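Local coordinates for extracellular solute-binding protein, family 1 (Trichodesmium erythraeum IMS101, PDB 6G7N), which binds ferric iron in the cleft between its two lobes and probably delivers it to an ABC transporter for iron uptake, at residues R103-K109 with K216-P222; N268-P272 with S281-P285. All blocks are in the same frame, centred on the assembly; numbering follows the deposited sequence.

In the fold
Both contacts reach the same sheet: 103-109 is part of the long strand 96-108, which pairs with strand 217-220 in contact 1 and with the short strand 271-272 of contact 2. Their centres lie about 15 Å apart, and they meet where Phe-221 CZ packs 3.6 Å from Tyr-271 OH; Phe-289 adds its ring to both aromatics. Both contacts come near the pocket that holds the iron and the amino acids. In 103-109 the side chain of Arg-103 comes within about 7 Å of the Fe(III) ion, whereas in 268-272 Asn-268 lines the D-alanine pocket and the side chain of Glu-270 lies about 6 Å from the metal. Neither Arg-103 nor Glu-270 is in the metal site, which is formed by Tyr-141, Tyr-197 and Tyr-198.

Contact 1: R103-K109 with K216-P222; sequences RVIMYNK and KVGMFFP
Five backbone hydrogen bonds join 103-109 to 216-222 as antiparallel strands. Ile-105 N gives to Phe-220 O (3.1 Å) and Phe-220 N to Ile-105 O (2.8 Å); Tyr-107 N gives to Gly-218 O (3.0 Å) and Gly-218 N to Tyr-107 O (2.9 Å). Lys-109 N, just past the end of the strand, reaches Lys-216 O at 3.0 Å. Met-106/Met-219 and Asn-108/Val-217 are the intervening non-hydrogen-bonded pairs. The strand axes approach to 4.5 Å at 149°.

With chi1 p, Tyr-107 lays its ring across Gly-218, whose CA makes a CH-pi contact 3.8 Å from the ring centroid; a CB there would clash, so glycine suits the site. A water bound to Tyr-107 OH also donates weakly to Met-219 O. Ile-105 and Phe-220 share this face, and Ile-105 CD1 meets Pro-222 CG at 3.8 Å. On the other face, flexible methionines fill the interior: Met-106 CE lies 3.9 Å from Met-219 CE, and Met-106 CB 3.8 Å from Val-217 CG1.

Strand 191-195 pairs with the other edge of 103-108. Helices 177-186 and 196-204 cover the methionine face, while Leu-117 packs on Tyr-107 and Phe-220.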
ATOM      1  N   ARG A 103       2.359   6.554   1.762  1.00  9.58           N
ATOM      2  CA  ARG A 103       3.813   6.546   1.661  1.00 10.03           C
ATOM      3  C   ARG A 103       4.287   7.942   2.056  1.00  9.92           C
ATOM      4  O   ARG A 103       4.016   8.924   1.367  1.00 11.02           O
ATOM      5  CB  ARG A 103       4.303   6.082   0.284  1.00 10.41           C
ATOM      6  CG  ARG A 103       5.787   5.695   0.274  1.00 10.83           C
ATOM      7  CD  ARG A 103       6.098   4.615  -0.754  1.00 10.61           C
ATOM      8  NE  ARG A 103       7.437   4.049  -0.633  1.00 10.97           N
ATOM      9  CZ  ARG A 103       7.790   3.167   0.313  1.00 10.57           C
ATOM     10  NH1 ARG A 103       6.933   2.746   1.229  1.00 10.55           N
ATOM     11  NH2 ARG A 103       9.037   2.691   0.338  1.00 11.65           N
ATOM     12  N   VAL A 104       4.933   8.005   3.221  1.00  9.62           N
ATOM     13  CA  VAL A 104       5.157   9.241   3.949  1.00 10.40           C
ATOM     14  C   VAL A 104       6.631   9.508   4.145  1.00  9.66           C
ATOM     15  O   VAL A 104       7.475   8.632   3.948  1.00 10.42           O
ATOM     16  CB  VAL A 104       4.421   9.215   5.297  1.00 11.85           C
ATOM     17  CG1 VAL A 104       2.923   9.045   5.055  1.00 13.25           C
ATOM     18  CG2 VAL A 104       4.981   8.119   6.205  1.00 13.58           C
ATOM     19  N   ILE A 105       6.916  10.746   4.598  1.00 10.60           N
ATOM     20  CA  ILE A 105       8.282  11.106   4.994  1.00 10.70           C
ATOM     21  C   ILE A 105       8.432  10.791   6.478  1.00 11.23           C
ATOM     22  O   ILE A 105       7.716  11.337   7.336  1.00 13.81           O
ATOM     23  CB  ILE A 105       8.596  12.575   4.719  1.00 12.27           C
ATOM     24  CG1 ILE A 105       8.544  12.878   3.218  1.00 12.50           C
ATOM     25  CG2 ILE A 105       9.990  12.924   5.251  1.00 14.22           C
ATOM     26  CD1 ILE A 105       8.519  14.353   2.877  1.00 13.94           C
ATOM     27  N   MET A 106       9.352   9.882   6.779  1.00 11.27           N
ATOM     28  CA  MET A 106       9.760   9.568   8.157  1.00 12.03           C
ATOM     29  C   MET A 106      10.944  10.468   8.478  1.00 12.95           C
ATOM     30  O   MET A 106      11.886  10.562   7.666  1.00 15.26           O
ATOM     31  CB  MET A 106      10.181   8.107   8.258  1.00 13.21           C
ATOM     32  CG  MET A 106       9.098   7.112   7.846  1.00 13.66           C
ATOM     33  SD  MET A 106       7.707   7.125   9.011  1.00 16.09           S
ATOM     34  CE  MET A 106       6.652   5.851   8.266  1.00 12.97           C
ATOM     35  N   TYR A 107      10.906  11.166   9.625  1.00 12.82           N
ATOM     36  CA  TYR A 107      11.957  12.137   9.924  1.00 13.20           C
ATOM     37  C   TYR A 107      12.492  11.967  11.332  1.00 13.45           C
ATOM     38  O   TYR A 107      11.782  11.595  12.264  1.00 14.07           O
ATOM     39  CB  TYR A 107      11.494  13.579   9.714  1.00 13.90           C
ATOM     40  CG  TYR A 107      10.336  14.031  10.570  1.00 14.70           C
ATOM     41  CD1 TYR A 107       9.017  13.816  10.194  1.00 15.37           C
ATOM     42  CD2 TYR A 107      10.564  14.710  11.785  1.00 16.87           C
ATOM     43  CE1 TYR A 107       7.958  14.227  10.983  1.00 16.46           C
ATOM     44  CE2 TYR A 107       9.493  15.108  12.579  1.00 18.61           C
ATOM     45  CZ  TYR A 107       8.189  14.875  12.178  1.00 18.99           C
ATOM     46  OH  TYR A 107       7.132  15.274  12.959  1.00 23.93           O
ATOM     47  N   ASN A 108      13.792  12.206  11.480  1.00 13.85           N
ATOM     48  CA  ASN A 108      14.431  12.170  12.801  1.00 14.41           C
ATOM     49  C   ASN A 108      13.992  13.424  13.565  1.00 14.99           C
ATOM     50  O   ASN A 108      14.288  14.545  13.153  1.00 16.30           O
ATOM     51  CB  ASN A 108      15.933  12.117  12.643  1.00 15.52           C
ATOM     52  CG  ASN A 108      16.638  12.047  13.972  1.00 16.39           C
ATOM     53  OD1 ASN A 108      16.728  13.036  14.683  1.00 18.30           O
ATOM     54  ND2 ASN A 108      17.107  10.863  14.319  1.00 17.98           N
ATOM     55  N   LYS A 109      13.307  13.226  14.691  1.00 15.61           N
ATOM     56  CA  LYS A 109      12.742  14.344  15.439  1.00 16.80           C
ATOM     57  C   LYS A 109      13.794  15.303  16.013  1.00 18.34           C
ATOM     58  O   LYS A 109      13.530  16.495  16.161  1.00 20.33           O
ATOM     59  CB  LYS A 109      11.824  13.852  16.555  1.00 18.29           C
ATOM     60  CG  LYS A 109      10.560  13.152  16.074  1.00 19.46           C
ATOM     61  CD  LYS A 109       9.609  12.905  17.236  1.00 24.22           C
ATOM     62  CE  LYS A 109       8.307  12.296  16.753  1.00 24.99           C
ATOM     63  NZ  LYS A 109       7.254  12.208  17.823  1.00 29.41           N
ATOM     64  N   LYS A 216      11.716   8.274  18.354  1.00 19.15           N
ATOM     65  CA  LYS A 216      12.703   9.131  17.685  1.00 17.59           C
ATOM     66  C   LYS A 216      12.330   9.573  16.276  1.00 16.32           C
ATOM     67  O   LYS A 216      13.033  10.427  15.700  1.00 16.46           O
ATOM     68  CB  LYS A 216      14.044   8.406  17.584  1.00 18.22           C
ATOM     69  CG  LYS A 216      14.713   8.243  18.935  1.00 21.27           C
ATOM     70  CD  LYS A 216      15.944   7.371  18.860  1.00 24.86           C
ATOM     71  CE  LYS A 216      16.722   7.385  20.169  1.00 30.29           C
ATOM     72  NZ  LYS A 216      17.701   8.494  20.114  1.00 38.16           N
ATOM     73  N   VAL A 217      11.263   8.989  15.710  1.00 15.17           N
ATOM     74  CA  VAL A 217      10.902   9.199  14.308  1.00 14.93           C
ATOM     75  C   VAL A 217       9.478   9.696  14.192  1.00 15.20           C
ATOM     76  O   VAL A 217       8.556   9.094  14.771  1.00 17.23           O
ATOM     77  CB  VAL A 217      11.068   7.890  13.517  1.00 14.77           C
ATOM     78  CG1 VAL A 217      10.637   8.056  12.051  1.00 14.25           C
ATOM     79  CG2 VAL A 217      12.504   7.400  13.591  1.00 15.35           C
ATOM     80  N   GLY A 218       9.303  10.803  13.476  1.00 14.98           N
ATOM     81  CA  GLY A 218       7.995  11.339  13.184  1.00 14.61           C
ATOM     82  C   GLY A 218       7.544  10.948  11.790  1.00 14.16           C
ATOM     83  O   GLY A 218       8.350  10.505  10.976  1.00 14.44           O
ATOM     84  N   MET A 219       6.252  11.141  11.564  1.00 14.23           N
ATOM     85  CA  MET A 219       5.611  10.884  10.272  0.50 14.65           C
ATOM     86  C   MET A 219       5.048  12.170   9.729  1.00 13.12           C
ATOM     87  O   MET A 219       4.259  12.815  10.404  1.00 16.98           O
ATOM     88  CB  MET A 219       4.451   9.905  10.483  0.50 17.30           C
ATOM     89  CG  MET A 219       3.555   9.762   9.274  0.50 17.58           C
ATOM     90  SD  MET A 219       2.415   8.387   9.458  0.50 20.84           S
ATOM     91  CE  MET A 219       3.491   7.159  10.112  0.50 15.06           C
ATOM     92  N   PHE A 220       5.412  12.511   8.488  1.00 11.70           N
ATOM     93  CA  PHE A 220       4.943  13.720   7.823  1.00 11.74           C
ATOM     94  C   PHE A 220       4.195  13.321   6.544  1.00 10.71           C
ATOM     95  O   PHE A 220       4.746  12.625   5.693  1.00 11.36           O
ATOM     96  CB  PHE A 220       6.127  14.634   7.493  1.00 12.15           C
ATOM     97  CG  PHE A 220       5.754  15.967   6.919  1.00 12.27           C
ATOM     98  CD1 PHE A 220       5.460  17.044   7.742  1.00 14.12           C
ATOM     99  CD2 PHE A 220       5.642  16.131   5.550  1.00 13.36           C
ATOM    100  CE1 PHE A 220       5.134  18.275   7.210  1.00 15.45           C
ATOM    101  CE2 PHE A 220       5.296  17.359   5.017  1.00 14.07           C
ATOM    102  CZ  PHE A 220       5.036  18.423   5.844  1.00 15.25           C
ATOM    103  N   PHE A 221       2.963  13.810   6.414  1.00 11.23           N
ATOM    104  CA  PHE A 221       2.108  13.531   5.255  1.00 11.06           C
ATOM    105  C   PHE A 221       2.362  14.613   4.206  1.00 11.07           C
ATOM    106  O   PHE A 221       1.988  15.759   4.419  1.00 13.19           O
ATOM    107  CB  PHE A 221       0.636  13.538   5.693  1.00 12.33           C
ATOM    108  CG  PHE A 221       0.324  12.492   6.739  1.00 12.67           C
ATOM    109  CD1 PHE A 221       0.311  11.150   6.426  1.00 13.93           C
ATOM    110  CD2 PHE A 221       0.056  12.850   8.046  1.00 14.21           C
ATOM    111  CE1 PHE A 221       0.037  10.160   7.347  1.00 14.25           C
ATOM    112  CE2 PHE A 221      -0.214  11.868   8.998  1.00 15.36           C
ATOM    113  CZ  PHE A 221      -0.228  10.524   8.650  1.00 15.36           C
ATOM    114  N   PRO A 222       2.998  14.284   3.052  1.00 10.69           N
ATOM    115  CA  PRO A 222       3.420  15.348   2.178  1.00 10.51           C
ATOM    116  C   PRO A 222       2.300  15.905   1.296  1.00 10.01           C
ATOM    117  O   PRO A 222       1.235  15.295   1.111  1.00 11.25           O
ATOM    118  CB  PRO A 222       4.507  14.679   1.312  1.00 11.90           C
ATOM    119  CG  PRO A 222       4.933  13.474   2.084  1.00 11.75           C
ATOM    120  CD  PRO A 222       3.646  13.016   2.694  1.00 10.92           C
TER
HETATM  121  O   HOH W   1       4.924  15.981  11.408  1.00 32.47           O
HETATM  122  O   HOH W   2      15.085  11.740  17.140  1.00 18.04           O

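Contact 2: N268-P272 with S281-P285; sequences NNEYP and SVLKP. With DAL (D-alanine), chain C.
Asn-269, at phi/psi 54/37, is the C-prime residue of the Schellman motif ending helix 258-266, a left-handed conformation that asparagine tolerates well. The chain then extends through Glu-270 into the weakly bonded strand 271-272. In the partner segment 281-283 have helical angles without the regular bonds and lead into a 3-10 segment that starts at Lys-284; the nearest CA atoms, of Asn-269 and Leu-283, are 7.5 Å apart.

The apolar contact is that of Leu-283 (chi1 m, chi2 t) with Tyr-271: Leu-283 CD1 sits over the ring face, 3.8 Å from the centroid, in a CH-pi contact. Methyl groups also make van der Waals contacts with oxygens, Leu-283 CD1 at 3.6 Å from both Asn-269 O and Glu-270 O, and Val-282 CG1 at 3.6 Å from Asn-269 OD1, which accepts from Arg-204.

Among polar links, one water bridges the segments, accepting from Tyr-271 OH (2.7 Å) and donating to Leu-283 O (2.8 Å). Within 268-272, Asn-268 ND2 donates to Glu-270 OE2 (2.8 Å), the carboxylate being further held by Arg-101 and Ser-99. Asn-268 ND2 also approaches D-alanine OXT at 3.3 Å.

The chemistry is thus divided: van der Waals contacts, chiefly of Leu-283, and one bridging water join the two segments, while the amide of Asn-268 and the carboxylate of Glu-270 belong to the polar network beside the ligand.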
ATOM      1  N   ASN A 268      -3.167  -4.761  10.259  1.00 14.05           N
ATOM      2  CA  ASN A 268      -1.876  -4.271   9.820  1.00 13.52           C
ATOM      3  C   ASN A 268      -1.670  -2.788  10.059  1.00 12.49           C
ATOM      4  O   ASN A 268      -0.863  -2.169   9.355  1.00 12.07           O
ATOM      5  CB  ASN A 268      -1.615  -4.618   8.345  1.00 13.97           C
ATOM      6  CG  ASN A 268      -0.168  -4.398   7.937  1.00 14.07           C
ATOM      7  OD1 ASN A 268       0.764  -4.675   8.728  1.00 15.39           O
ATOM      8  ND2 ASN A 268       0.049  -3.952   6.693  1.00 15.15           N
ATOM      9  N   ASN A 269      -2.370  -2.213  11.025  1.00 11.91           N
ATOM     10  CA  ASN A 269      -2.212  -0.798  11.329  1.00 12.02           C
ATOM     11  C   ASN A 269      -2.396   0.116  10.128  1.00 11.31           C
ATOM     12  O   ASN A 269      -1.743   1.147  10.024  1.00 11.56           O
ATOM     13  CB  ASN A 269      -0.870  -0.522  12.017  1.00 12.51           C
ATOM     14  CG  ASN A 269      -0.695  -1.348  13.255  1.00 13.39           C
ATOM     15  OD1 ASN A 269      -1.485  -1.262  14.179  1.00 15.65           O
ATOM     16  ND2 ASN A 269       0.336  -2.186  13.266  1.00 15.41           N
ATOM     17  N   GLU A 270      -3.336  -0.260   9.254  1.00 10.87           N
ATOM     18  CA  GLU A 270      -3.746   0.517   8.090  1.00 10.75           C
ATOM     19  C   GLU A 270      -5.011   1.324   8.418  1.00 10.65           C
ATOM     20  O   GLU A 270      -5.653   1.115   9.462  1.00 12.28           O
ATOM     21  CB  GLU A 270      -3.920  -0.398   6.862  1.00 11.24           C
ATOM     22  CG  GLU A 270      -2.593  -0.935   6.393  1.00 11.35           C
ATOM     23  CD  GLU A 270      -2.673  -1.809   5.152  1.00 11.48           C
ATOM     24  OE1 GLU A 270      -3.325  -1.399   4.143  1.00 11.80           O
ATOM     25  OE2 GLU A 270      -2.051  -2.901   5.143  1.00 13.15           O
ATOM     26  N   TYR A 271      -5.339   2.246   7.519  1.00 10.53           N
ATOM     27  CA  TYR A 271      -6.569   3.019   7.629  1.00 10.73           C
ATOM     28  C   TYR A 271      -7.700   2.269   6.947  1.00 10.34           C
ATOM     29  O   TYR A 271      -7.498   1.614   5.929  1.00 10.90           O
ATOM     30  CB  TYR A 271      -6.392   4.379   6.942  1.00 10.88           C
ATOM     31  CG  TYR A 271      -5.317   5.266   7.534  1.00 11.05           C
ATOM     32  CD1 TYR A 271      -5.616   6.126   8.585  1.00 12.21           C
ATOM     33  CD2 TYR A 271      -4.008   5.243   7.082  1.00 11.62           C
ATOM     34  CE1 TYR A 271      -4.634   6.924   9.170  1.00 13.01           C
ATOM     35  CE2 TYR A 271      -3.011   6.045   7.670  1.00 12.03           C
ATOM     36  CZ  TYR A 271      -3.336   6.874   8.710  1.00 13.01           C
ATOM     37  OH  TYR A 271      -2.321   7.648   9.277  1.00 14.58           O
ATOM     38  N   PRO A 272      -8.937   2.428   7.432  1.00 10.46           N
ATOM     39  CA  PRO A 272     -10.093   1.947   6.675  1.00  9.99           C
ATOM     40  C   PRO A 272     -10.236   2.694   5.384  1.00  9.32           C
ATOM     41  O   PRO A 272      -9.771   3.829   5.252  1.00 11.07           O
ATOM     42  CB  PRO A 272     -11.302   2.274   7.584  1.00 11.05           C
ATOM     43  CG  PRO A 272     -10.697   2.547   8.913  1.00 13.14           C
ATOM     44  CD  PRO A 272      -9.365   3.140   8.650  1.00 11.91           C
ATOM     45  N   SER A 281      -6.368   3.332  17.193  1.00 17.44           N
ATOM     46  CA  SER A 281      -5.832   4.209  18.226  0.50 18.56           C
ATOM     47  C   SER A 281      -4.380   4.632  17.967  1.00 17.34           C
ATOM     48  O   SER A 281      -4.020   5.785  18.209  1.00 19.00           O
ATOM     49  CB  SER A 281      -5.953   3.553  19.596  0.50 20.34           C
ATOM     50  OG  SER A 281      -7.313   3.292  19.882  0.50 23.90           O
ATOM     51  N   VAL A 282      -3.561   3.722  17.436  1.00 16.06           N
ATOM     52  CA  VAL A 282      -2.162   4.019  17.180  1.00 16.53           C
ATOM     53  C   VAL A 282      -1.988   5.083  16.086  1.00 15.15           C
ATOM     54  O   VAL A 282      -0.973   5.772  16.032  1.00 17.25           O
ATOM     55  CB  VAL A 282      -1.384   2.722  16.813  1.00 16.50           C
ATOM     56  CG1 VAL A 282      -1.843   2.128  15.482  1.00 16.73           C
ATOM     57  CG2 VAL A 282       0.127   2.950  16.811  1.00 18.24           C
ATOM     58  N   LEU A 283      -2.944   5.176  15.157  1.00 14.85           N
ATOM     59  CA  LEU A 283      -2.867   6.165  14.081  1.00 14.68           C
ATOM     60  C   LEU A 283      -3.404   7.541  14.460  1.00 14.79           C
ATOM     61  O   LEU A 283      -2.994   8.534  13.855  1.00 15.96           O
ATOM     62  CB  LEU A 283      -3.597   5.640  12.839  1.00 13.40           C
ATOM     63  CG  LEU A 283      -3.019   4.357  12.236  1.00 14.12           C
ATOM     64  CD1 LEU A 283      -3.917   3.806  11.134  1.00 14.17           C
ATOM     65  CD2 LEU A 283      -1.609   4.578  11.716  1.00 15.15           C
ATOM     66  N   LYS A 284      -4.299   7.618  15.436  1.00 16.99           N
ATOM     67  CA  LYS A 284      -4.921   8.905  15.797  1.00 18.61           C
ATOM     68  C   LYS A 284      -3.919  10.023  16.129  1.00 18.51           C
ATOM     69  O   LYS A 284      -4.144  11.167  15.722  1.00 19.79           O
ATOM     70  CB  LYS A 284      -5.956   8.748  16.920  1.00 21.98           C
ATOM     71  CG  LYS A 284      -7.223   7.986  16.535  1.00 24.64           C
ATOM     72  CD  LYS A 284      -8.192   7.965  17.715  1.00 29.24           C
ATOM     73  CE  LYS A 284      -9.239   6.874  17.604  1.00 37.55           C
ATOM     74  NZ  LYS A 284     -10.192   6.919  18.757  1.00 42.95           N
ATOM     75  N   PRO A 285      -2.811   9.731  16.853  1.00 18.57           N
ATOM     76  CA  PRO A 285      -1.900  10.840  17.193  1.00 20.00           C
ATOM     77  C   PRO A 285      -1.272  11.547  16.008  1.00 20.84           C
ATOM     78  O   PRO A 285      -0.857  12.697  16.128  1.00 23.94           O
ATOM     79  CB  PRO A 285      -0.828  10.162  18.060  1.00 22.88           C
ATOM     80  CG  PRO A 285      -1.515   8.967  18.631  1.00 22.14           C
ATOM     81  CD  PRO A 285      -2.446   8.496  17.559  1.00 18.90           C
TER
HETATM   82  N   DAL C 401       4.415  -5.959   3.413  0.80 20.99           N
HETATM   83  CA  DAL C 401       3.248  -6.623   4.085  0.80 22.85           C
HETATM   84  CB  DAL C 401       2.963  -7.972   3.445  0.80 27.91           C
HETATM   85  C   DAL C 401       2.026  -5.765   4.126  0.80 18.87           C
HETATM   86  O   DAL C 401       2.167  -4.587   3.741  0.80 16.87           O
HETATM   87  OXT DAL C 401       0.952  -6.280   4.541  0.80 21.78           O
HETATM   88  O   HOH W   3      -3.263   9.314  11.195  1.00 18.02           O